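One contact in two related proteins. Structure 1 is terminal oxygenase component of carbazole from Janthinobacterium sp., which serves as the oxygenase component of carbazole 1,9a-dioxygenase, adding dioxygen at the angular C-9a and adjacent C-1 positions of carbazole: PDB 7BUG (chain A, 1.60 Å), residues C69-V74 and H93-R98. Structure 2 is terminal oxygenase component of carbazole 1,9a-dioxygenase from Nocardioides aromaticivorans: PDB 3GCF (chain B, 2.30 Å), residues C75-V80 and H99-D104. One frame, after least-squares fit of the local backbone (RMSD 0.24 Å); residues are numbered along the deposited sequences.

Structure 1 (7BUG); sequences CLHRGV and HAWTYR. With FES (Fe2/s2 (inorganic) cluster), chain C.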
loop_
_atom_site.group_PDB
_atom_site.type_symbol
_atom_site.label_atom_id
_atom_site.label_comp_id
_atom_site.label_asym_id
_atom_site.label_seq_id
_atom_site.Cartn_x
_atom_site.Cartn_y
_atom_site.Cartn_z
ATOM N N CYS A 69 24.484 3.188 -7.067
ATOM C CA CYS A 69 25.871 2.712 -6.945
ATOM C C CYS A 69 25.988 1.260 -7.463
ATOM O O CYS A 69 25.130 0.430 -7.156
ATOM C CB CYS A 69 26.361 2.853 -5.519
ATOM S SG CYS A 69 28.135 2.531 -5.384
ATOM N N LEU A 70 27.068 0.949 -8.171
ATOM C CA LEU A 70 27.356 -0.437 -8.648
ATOM C C LEU A 70 27.564 -1.411 -7.496
ATOM O O LEU A 70 27.410 -2.617 -7.682
ATOM C CB LEU A 70 28.618 -0.405 -9.500
ATOM C CG LEU A 70 28.511 0.330 -10.812
ATOM C CD1 LEU A 70 29.836 0.230 -11.581
ATOM C CD2 LEU A 70 27.335 -0.103 -11.658
ATOM N N HIS A 71 28.000 -0.936 -6.340
ATOM C CA HIS A 71 28.450 -1.792 -5.226
ATOM C C HIS A 71 27.222 -2.400 -4.505
ATOM O O HIS A 71 26.919 -3.586 -4.688
ATOM C CB HIS A 71 29.372 -0.943 -4.335
ATOM C CG HIS A 71 29.867 -1.656 -3.156
ATOM N ND1 HIS A 71 30.020 -0.997 -1.951
ATOM C CD2 HIS A 71 30.232 -2.943 -2.984
ATOM C CE1 HIS A 71 30.496 -1.852 -1.061
ATOM N NE2 HIS A 71 30.657 -3.090 -1.706
ATOM N N ARG A 72 26.542 -1.601 -3.675
ATOM C CA ARG A 72 25.381 -2.087 -2.874
ATOM C C ARG A 72 24.081 -1.426 -3.333
ATOM O O ARG A 72 23.047 -1.559 -2.646
ATOM C CB ARG A 72 25.633 -1.921 -1.370
ATOM C CG ARG A 72 26.911 -2.589 -0.874
ATOM C CD ARG A 72 27.060 -4.084 -1.099
ATOM N NE ARG A 72 25.921 -4.809 -0.540
ATOM C CZ ARG A 72 25.778 -5.185 0.716
ATOM N NH1 ARG A 72 26.761 -5.007 1.573
ATOM N NH2 ARG A 72 24.673 -5.800 1.067
ATOM N N GLY A 73 24.071 -0.711 -4.446
ATOM C CA GLY A 73 22.835 -0.237 -5.087
ATOM C C GLY A 73 22.117 0.875 -4.367
ATOM O O GLY A 73 20.918 1.056 -4.584
ATOM N N VAL A 74 22.835 1.621 -3.564
ATOM C CA VAL A 74 22.255 2.819 -2.920
ATOM C C VAL A 74 22.132 3.955 -3.936
ATOM O O VAL A 74 22.892 4.045 -4.882
ATOM C CB VAL A 74 23.050 3.254 -1.690
ATOM C CG1 VAL A 74 23.133 2.165 -0.627
ATOM C CG2 VAL A 74 24.437 3.799 -2.057
ATOM N N HIS A 93 30.860 3.606 0.563
ATOM C CA HIS A 93 32.230 3.037 0.580
ATOM C C HIS A 93 33.115 3.809 -0.384
ATOM O O HIS A 93 34.153 3.315 -0.727
ATOM C CB HIS A 93 32.278 1.535 0.304
ATOM C CG HIS A 93 31.204 0.774 0.992
ATOM N ND1 HIS A 93 29.921 0.658 0.476
ATOM C CD2 HIS A 93 31.242 0.038 2.125
ATOM C CE1 HIS A 93 29.202 -0.066 1.327
ATOM N NE2 HIS A 93 29.991 -0.473 2.343
ATOM N N ALA A 94 32.673 4.963 -0.825
ATOM C CA ALA A 94 33.521 5.908 -1.586
ATOM C C ALA A 94 33.979 5.358 -2.938
ATOM O O ALA A 94 35.012 5.870 -3.482
ATOM C CB ALA A 94 34.708 6.365 -0.767
ATOM N N TRP A 95 33.206 4.479 -3.571
ATOM C CA TRP A 95 33.386 4.232 -5.015
ATOM C C TRP A 95 33.172 5.542 -5.753
ATOM O O TRP A 95 32.180 6.251 -5.579
ATOM C CB TRP A 95 32.462 3.143 -5.551
ATOM C CG TRP A 95 32.747 1.776 -5.050
ATOM C CD1 TRP A 95 33.233 1.384 -3.837
ATOM C CD2 TRP A 95 32.492 0.583 -5.794
ATOM N NE1 TRP A 95 33.328 0.016 -3.788
ATOM C CE2 TRP A 95 32.859 -0.495 -4.964
ATOM C CE3 TRP A 95 31.942 0.340 -7.055
ATOM C CZ2 TRP A 95 32.687 -1.818 -5.376
ATOM C CZ3 TRP A 95 31.825 -0.979 -7.471
ATOM C CH2 TRP A 95 32.198 -2.026 -6.633
ATOM N N THR A 96 34.136 5.937 -6.592
ATOM C CA THR A 96 34.163 7.247 -7.245
ATOM C C THR A 96 34.063 7.080 -8.761
ATOM O O THR A 96 34.869 6.314 -9.357
ATOM C CB THR A 96 35.451 7.968 -6.851
ATOM O OG1 THR A 96 35.404 8.135 -5.427
ATOM C CG2 THR A 96 35.570 9.314 -7.530
ATOM N N TYR A 97 33.136 7.823 -9.362
ATOM C CA TYR A 97 32.777 7.709 -10.787
ATOM C C TYR A 97 33.034 9.031 -11.506
ATOM O O TYR A 97 32.790 10.109 -10.980
ATOM C CB TYR A 97 31.313 7.323 -10.919
ATOM C CG TYR A 97 30.941 6.085 -10.134
ATOM C CD1 TYR A 97 31.046 4.833 -10.719
ATOM C CD2 TYR A 97 30.368 6.179 -8.880
ATOM C CE1 TYR A 97 30.643 3.694 -10.058
ATOM C CE2 TYR A 97 29.980 5.045 -8.190
ATOM C CZ TYR A 97 30.105 3.799 -8.787
ATOM O OH TYR A 97 29.617 2.718 -8.091
ATOM N N ARG A 98 33.522 8.928 -12.732
ATOM C CA ARG A 98 33.590 10.108 -13.622
ATOM C C ARG A 98 32.210 10.424 -14.182
ATOM O O ARG A 98 31.588 9.534 -14.742
ATOM C CB ARG A 98 34.599 9.849 -14.733
ATOM C CG ARG A 98 36.008 9.639 -14.201
ATOM C CD ARG A 98 36.963 9.877 -15.359
ATOM N NE ARG A 98 36.887 8.805 -16.299
ATOM C CZ ARG A 98 37.839 7.896 -16.526
ATOM N NH1 ARG A 98 38.970 7.903 -15.826
ATOM N NH2 ARG A 98 37.658 6.980 -17.462
HETATM FE FE1 FES C . 28.350 2.915 -3.056
HETATM FE FE2 FES C . 29.365 0.940 -1.511
HETATM S S1 FES C . 30.475 2.602 -2.522
HETATM S S2 FES C . 27.207 1.288 -2.012
#
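The hydroxyl oxygen of Tyr-97 takes the backbone N-H of Leu-70 (N to OH 3.1 Å, N-H...O 151°) and lies 3.1 Å from Cys-69 SG, which sits at the edge of the phenol ring. Cys-69 SG binds iron FE1 at 2.4 Å and also accepts the N-H of His-71. Leu-70 sets CB 3.8 Å from Trp-95 CZ3 and 3.6 Å from Tyr-97 OH, while its CD1 runs beside Tyr-97 CE1 at 3.9 Å. His-71 CB lies over the Trp-95 six-membered ring, 3.5 Å from its centroid (CH-pi); CG anti to the backbone N (chi1 178°) carries ND1 to iron FE2, which His-93 ND1 also binds. Here the loop following strand 61-66 meets strand 95-98 in the Rieske domain. In the second subunit Asp-359 hydrogen-bonds His-71 NE2, and Asp-180, probably the aspartate bridging to the mononuclear iron, His-93 NE2.

Structure 2 (3GCF); sequences CAHRGV and HGWTYD. With FES (Fe2/s2 (inorganic) cluster), chain D.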
loop_
_atom_site.group_PDB
_atom_site.type_symbol
_atom_site.label_atom_id
_atom_site.label_comp_id
_atom_site.label_asym_id
_atom_site.label_seq_id
_atom_site.Cartn_x
_atom_site.Cartn_y
_atom_site.Cartn_z
ATOM N N CYS B 75 24.492 3.281 -6.859
ATOM C CA CYS B 75 25.867 2.806 -6.848
ATOM C C CYS B 75 25.939 1.377 -7.387
ATOM O O CYS B 75 25.035 0.569 -7.167
ATOM C CB CYS B 75 26.409 2.856 -5.415
ATOM S SG CYS B 75 28.166 2.486 -5.237
ATOM N N ALA B 76 27.022 1.065 -8.090
ATOM C CA ALA B 76 27.202 -0.271 -8.649
ATOM C C ALA B 76 27.557 -1.294 -7.567
ATOM O O ALA B 76 27.350 -2.496 -7.751
ATOM C CB ALA B 76 28.298 -0.245 -9.713
ATOM N N HIS B 77 28.090 -0.821 -6.443
ATOM C CA HIS B 77 28.492 -1.709 -5.352
ATOM C C HIS B 77 27.298 -2.397 -4.683
ATOM O O HIS B 77 27.060 -3.587 -4.895
ATOM C CB HIS B 77 29.286 -0.919 -4.308
ATOM C CG HIS B 77 29.825 -1.759 -3.193
ATOM N ND1 HIS B 77 30.124 -1.241 -1.949
ATOM C CD2 HIS B 77 30.164 -3.069 -3.146
ATOM C CE1 HIS B 77 30.623 -2.196 -1.186
ATOM N NE2 HIS B 77 30.659 -3.315 -1.888
ATOM N N ARG B 78 26.548 -1.654 -3.870
ATOM C CA ARG B 78 25.392 -2.234 -3.199
ATOM C C ARG B 78 24.082 -1.512 -3.530
ATOM O O ARG B 78 23.142 -1.503 -2.735
ATOM C CB ARG B 78 25.621 -2.276 -1.685
ATOM C CG ARG B 78 26.853 -3.087 -1.280
ATOM C CD ARG B 78 26.895 -3.312 0.230
ATOM N NE ARG B 78 25.743 -4.095 0.667
ATOM C CZ ARG B 78 25.820 -5.279 1.267
ATOM N NH1 ARG B 78 27.002 -5.830 1.517
ATOM N NH2 ARG B 78 24.707 -5.919 1.600
ATOM N N GLY B 79 24.045 -0.896 -4.707
ATOM C CA GLY B 79 22.847 -0.230 -5.189
ATOM C C GLY B 79 22.251 0.973 -4.487
ATOM O O GLY B 79 21.148 1.380 -4.845
ATOM N N VAL B 80 22.938 1.561 -3.514
ATOM C CA VAL B 80 22.360 2.718 -2.840
ATOM C C VAL B 80 22.348 3.965 -3.721
ATOM O O VAL B 80 23.181 4.124 -4.613
ATOM C CB VAL B 80 23.111 3.075 -1.529
ATOM C CG1 VAL B 80 23.113 1.882 -0.582
ATOM C CG2 VAL B 80 24.530 3.535 -1.844
ATOM N N HIS B 99 30.927 3.496 0.645
ATOM C CA HIS B 99 32.293 2.962 0.681
ATOM C C HIS B 99 33.250 3.788 -0.181
ATOM O O HIS B 99 34.363 3.350 -0.479
ATOM C CB HIS B 99 32.347 1.504 0.200
ATOM C CG HIS B 99 31.389 0.590 0.897
ATOM N ND1 HIS B 99 30.083 0.432 0.488
ATOM C CD2 HIS B 99 31.548 -0.218 1.972
ATOM C CE1 HIS B 99 29.479 -0.437 1.282
ATOM N NE2 HIS B 99 30.347 -0.845 2.191
ATOM N N GLY B 100 32.806 4.970 -0.603
ATOM C CA GLY B 100 33.663 5.827 -1.407
ATOM C C GLY B 100 33.891 5.499 -2.876
ATOM O O GLY B 100 34.789 6.070 -3.494
ATOM N N TRP B 101 33.121 4.585 -3.456
ATOM C CA TRP B 101 33.321 4.300 -4.875
ATOM C C TRP B 101 33.087 5.622 -5.609
ATOM O O TRP B 101 32.083 6.299 -5.380
ATOM C CB TRP B 101 32.345 3.225 -5.355
ATOM C CG TRP B 101 32.750 1.829 -4.957
ATOM C CD1 TRP B 101 33.436 1.459 -3.829
ATOM C CD2 TRP B 101 32.438 0.614 -5.653
ATOM N NE1 TRP B 101 33.565 0.091 -3.780
ATOM C CE2 TRP B 101 32.962 -0.453 -4.886
ATOM C CE3 TRP B 101 31.764 0.322 -6.849
ATOM C CZ2 TRP B 101 32.832 -1.792 -5.276
ATOM C CZ3 TRP B 101 31.634 -1.009 -7.236
ATOM C CH2 TRP B 101 32.168 -2.050 -6.448
ATOM N N THR B 102 34.022 5.989 -6.480
ATOM C CA THR B 102 33.949 7.254 -7.201
ATOM C C THR B 102 33.844 7.062 -8.706
ATOM O O THR B 102 34.601 6.296 -9.309
ATOM C CB THR B 102 35.179 8.109 -6.848
ATOM O OG1 THR B 102 35.259 8.228 -5.422
ATOM C CG2 THR B 102 35.078 9.502 -7.455
ATOM N N TYR B 103 32.905 7.773 -9.316
ATOM C CA TYR B 103 32.675 7.649 -10.747
ATOM C C TYR B 103 32.941 8.904 -11.561
ATOM O O TYR B 103 32.748 10.029 -11.088
ATOM C CB TYR B 103 31.233 7.210 -11.005
ATOM C CG TYR B 103 30.802 5.982 -10.235
ATOM C CD1 TYR B 103 30.467 6.065 -8.883
ATOM C CD2 TYR B 103 30.734 4.736 -10.857
ATOM C CE1 TYR B 103 30.073 4.938 -8.168
ATOM C CE2 TYR B 103 30.341 3.600 -10.148
ATOM C CZ TYR B 103 30.012 3.712 -8.805
ATOM O OH TYR B 103 29.606 2.603 -8.106
ATOM N N ASP B 104 33.372 8.685 -12.800
ATOM C CA ASP B 104 33.652 9.753 -13.756
ATOM C C ASP B 104 32.300 10.104 -14.378
ATOM O O ASP B 104 31.645 9.247 -14.968
ATOM C CB ASP B 104 34.604 9.230 -14.839
ATOM C CG ASP B 104 34.973 10.286 -15.861
ATOM O OD1 ASP B 104 34.061 10.930 -16.428
ATOM O OD2 ASP B 104 36.184 10.465 -16.109
HETATM FE FE1 FES D . 28.401 2.741 -2.946
HETATM FE FE2 FES D . 29.481 0.732 -1.497
HETATM S S1 FES D . 30.563 2.396 -2.450
HETATM S S2 FES D . 27.262 1.071 -2.043
#
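Tyr-103 OH receives the backbone N-H of Ala-76 (N to OH 3.0 Å, N-H...O 156°) and stands 3.2 Å from Cys-75 SG, which lies at the edge of the phenol ring. Cys-75 SG is bound to iron FE1 at 2.3 Å and is the acceptor for the N-H of His-77. The side chain of Ala-76 is a single carbon: CB is 4.2 Å from Trp-101 CZ3 and 3.5 Å from Tyr-103 OH. His-77 CB sits over the face of the Trp-101 six-membered ring, 3.5 Å from its centroid, a CH-pi contact. The bond to CG leads directly away from the backbone nitrogen (chi1 -176°) and takes ND1 to iron FE2, where His-99 ND1 is the other histidine ligand. From the second subunit, Asp-363 hydrogen-bonds His-77 NE2 and Asp-186 His-99 NE2; Asp-186 is probably the bridge to that subunit's mononuclear iron.

How the two compare
Both proteins hold the [2Fe-2S] cluster at this place, and the side chains of Cys-69(A), Val-74(A), Trp-95(A) and Tyr-97(A) keep their positions in Cys-75(B), Val-80(B), Trp-101(B) and Tyr-103(B). The tyrosine hydroxyl meets the same backbone nitrogen in each, that of Leu-70(A) or Ala-76(B). The side chain at this position is the main exchange. The CB atoms coincide and touch the tryptophan and the tyrosine hydroxyl in both, but CG, CD1 and CD2 of Leu-70(A) have no counterpart in Ala-76(B). In the first structure the branch carries apolar packing on along the phenol, CD1 of Leu-70(A) being 3.9 Å from CE1 of Tyr-97(A); the alanine has no atoms to extend so far, which may leave less apolar contact there. In sequence, Arg-98(A) is exchanged for Asp-104(B). Lastly, Ala-94(A) is exchanged for Gly-100(B), both buried and both with positive phi, and the methyl CB of Ala-94(A) has no match in the glycine.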